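Local coordinates for flower-specific defensin (Nicotiana alata, PDB 4CQK), which defends the plant as an antifungal peptide acting on Fusarium oxysporum and Botrytis cinerea, and slows the growth of Helicoverpa caterpillars, at the interface of chains A and B. Numbering follows the deposited sequence. Chains: chain A/B, Flower-specific defensin.

The interface of chains A and B. Residues chain A 1-3, 47; chain B 4-5, 29.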
ATOM      1  N   ARG A   1       8.431  -4.717  -5.070  1.00 15.87           N
ATOM      2  CA  ARG A   1       7.274  -4.132  -4.316  1.00 14.07           C
ATOM      3  C   ARG A   1       6.752  -2.910  -5.071  1.00 13.72           C
ATOM      4  O   ARG A   1       7.466  -2.329  -5.900  1.00 15.25           O
ATOM      5  CB  ARG A   1       7.710  -3.732  -2.903  1.00 15.89           C
ATOM      6  CG  ARG A   1       8.621  -2.501  -2.880  1.00 14.33           C
ATOM      7  CD  ARG A   1       9.066  -2.160  -1.464  1.00 14.43           C
ATOM      8  NE  ARG A   1       9.966  -1.010  -1.460  1.00 15.05           N
ATOM      9  CZ  ARG A   1      10.510  -0.477  -0.369  1.00 16.42           C
ATOM     10  NH1 ARG A   1      10.238  -0.968   0.844  1.00 14.02           N
ATOM     11  NH2 ARG A   1      11.333   0.554  -0.492  1.00 19.48           N
ATOM     12  N   GLU A   2       5.509  -2.531  -4.768  1.00 15.30           N
ATOM     13  CA  GLU A   2       4.949  -1.278  -5.270  1.00 13.62           C
ATOM     14  C   GLU A   2       4.286  -0.599  -4.102  1.00 12.37           C
ATOM     15  O   GLU A   2       3.974  -1.234  -3.066  1.00 15.14           O
ATOM     16  CB  GLU A   2       3.901  -1.498  -6.360  1.00 17.11           C
ATOM     17  CG  GLU A   2       4.419  -2.234  -7.564  1.00 19.36           C
ATOM     18  CD  GLU A   2       3.464  -2.133  -8.717  1.00 28.59           C
ATOM     19  OE1 GLU A   2       2.540  -2.959  -8.780  1.00 19.72           O
ATOM     20  OE2 GLU A   2       3.629  -1.206  -9.538  1.00 26.52           O
ATOM     21  N   CYS A   3       4.056   0.691  -4.256  1.00 12.31           N
ATOM     22  CA  CYS A   3       3.345   1.447  -3.245  1.00 11.88           C
ATOM     23  C   CYS A   3       1.876   1.366  -3.632  1.00 14.64           C
ATOM     24  O   CYS A   3       1.529   1.481  -4.811  1.00 16.06           O
ATOM     25  CB  CYS A   3       3.883   2.874  -3.147  1.00 20.56           C
ATOM     26  SG  CYS A   3       5.371   2.900  -2.079  1.00 23.46           S
ATOM     27  N   CYS A  47       7.495   2.880  -5.561  1.00 18.40           N
ATOM     28  CA  CYS A  47       7.775   3.623  -4.339  1.00 20.93           C
ATOM     29  C   CYS A  47       8.799   4.726  -4.578  1.00 37.20           C
ATOM     30  O   CYS A  47       8.889   5.658  -3.771  1.00 29.03           O
ATOM     31  CB  CYS A  47       8.258   2.681  -3.248  1.00 21.41           C
ATOM     32  SG  CYS A  47       6.920   1.611  -2.689  1.00 25.38           S
ATOM     33  OXT CYS A  47       9.548   4.719  -5.569  1.00 28.78           O
TER
ATOM     34  N   LYS B   4       1.384   2.518   0.823  1.00 13.83           N
ATOM     35  CA  LYS B   4       1.938   1.525   1.743  1.00 10.15           C
ATOM     36  C   LYS B   4       2.641   0.422   0.964  1.00 10.13           C
ATOM     37  O   LYS B   4       2.204   0.039  -0.140  1.00 11.41           O
ATOM     38  CB  LYS B   4       0.811   0.917   2.577  1.00 11.82           C
ATOM     39  CG  LYS B   4       1.262  -0.044   3.649  1.00 16.45           C
ATOM     40  CD  LYS B   4       0.140  -0.227   4.689  1.00 20.51           C
ATOM     41  CE  LYS B   4      -1.101  -0.887   4.077  1.00 31.30           C
ATOM     42  NZ  LYS B   4      -2.326  -0.448   4.812  1.00 27.54           N
ATOM     43  N   THR B   5       3.712  -0.108   1.554  1.00 10.84           N
ATOM     44  CA  THR B   5       4.424  -1.215   0.942  1.00  9.30           C
ATOM     45  C   THR B   5       5.150  -1.965   2.047  1.00 12.06           C
ATOM     46  O   THR B   5       5.219  -1.467   3.157  1.00 17.08           O
ATOM     47  CB  THR B   5       5.427  -0.701  -0.126  1.00 11.31           C
ATOM     48  OG1 THR B   5       5.841  -1.783  -0.975  1.00 12.54           O
ATOM     49  CG2 THR B   5       6.656  -0.046   0.513  1.00 13.08           C
ATOM     50  N   PHE B  29      10.392   6.484   3.862  1.00 13.69           N
ATOM     51  CA  PHE B  29       8.960   6.588   4.157  1.00 16.30           C
ATOM     52  C   PHE B  29       8.781   7.457   5.394  1.00 13.79           C
ATOM     53  O   PHE B  29       9.767   7.862   6.005  1.00 13.86           O
ATOM     54  CB  PHE B  29       8.356   5.188   4.348  1.00 12.47           C
ATOM     55  CG  PHE B  29       8.327   4.392   3.082  1.00 11.93           C
ATOM     56  CD1 PHE B  29       9.462   3.715   2.662  1.00 17.17           C
ATOM     57  CD2 PHE B  29       7.178   4.337   2.303  1.00 14.75           C
ATOM     58  CE1 PHE B  29       9.455   2.999   1.474  1.00 22.64           C
ATOM     59  CE2 PHE B  29       7.150   3.613   1.106  1.00 16.24           C
ATOM     60  CZ  PHE B  29       8.284   2.946   0.691  1.00 19.18           C
TER
HETATM   61  O   HOH W   1       1.976  -2.672  -1.359  1.00 21.40           O
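The backbone carbonyl oxygen O of A:Glu2 accepts a 2.9 Å hydrogen bond from the hydroxyl OG1 of B:Thr5 and is also reached by a water. The hydroxyl stands 57° out of the carbonyl plane, so the bond comes from above the peptide and misses the lone-pair direction. The water lies 3.0 Å from A:Glu2 O and equally far from the backbone O of B:Lys4, joining two acceptors that cannot bond each other directly.

The rotamer of B:Thr5 divides its branches between two tasks. With OG1 opposite the backbone N (chi1 -164°), the hydroxyl points to the carbonyl while CG2 is turned to the sulfur of A:Cys47, reaching SG at 3.6 Å. The side chain of A:Arg1 crosses that of B:Thr5 at about a right angle, its methylenes passing close to the hydroxyl, with CD of A:Arg1 3.3 Å from OG1 of B:Thr5. The arginine runs extended from CG to NE, which takes its guanidinium over the CG2 methyl, with NH1 of A:Arg1 3.7 Å from CG2 of B:Thr5, and on to the rim of B:Phe29.

There the two flat groups are turned 76° apart. NH2 of A:Arg1 lies in the ring plane at the edge of B:Phe29, 3.7 Å from CE1, while ring atom CZ sits over one guanidinium face, offset toward its rim. This is a ring edge against a guanidinium face, and not a parallel stack. Further round the rim, CE2 and CZ meet the disulfide A:Cys3-A:Cys47, both sulfurs in the ring plane, with SG of A:Cys3 3.7 Å from CE2 of B:Phe29.

The disulfide ties strand 3-6 to the C-terminus, giving the partner a covalently braced surface in this gamma-thionin (defensin) portion of a longer precursor. Repeated by two-fold symmetry, the patch joins the N-terminal end and disulfide-tied C-terminus of one defensin to strand 3-6 and the B:Phe29 loop of the other, and may thereby support a dimer.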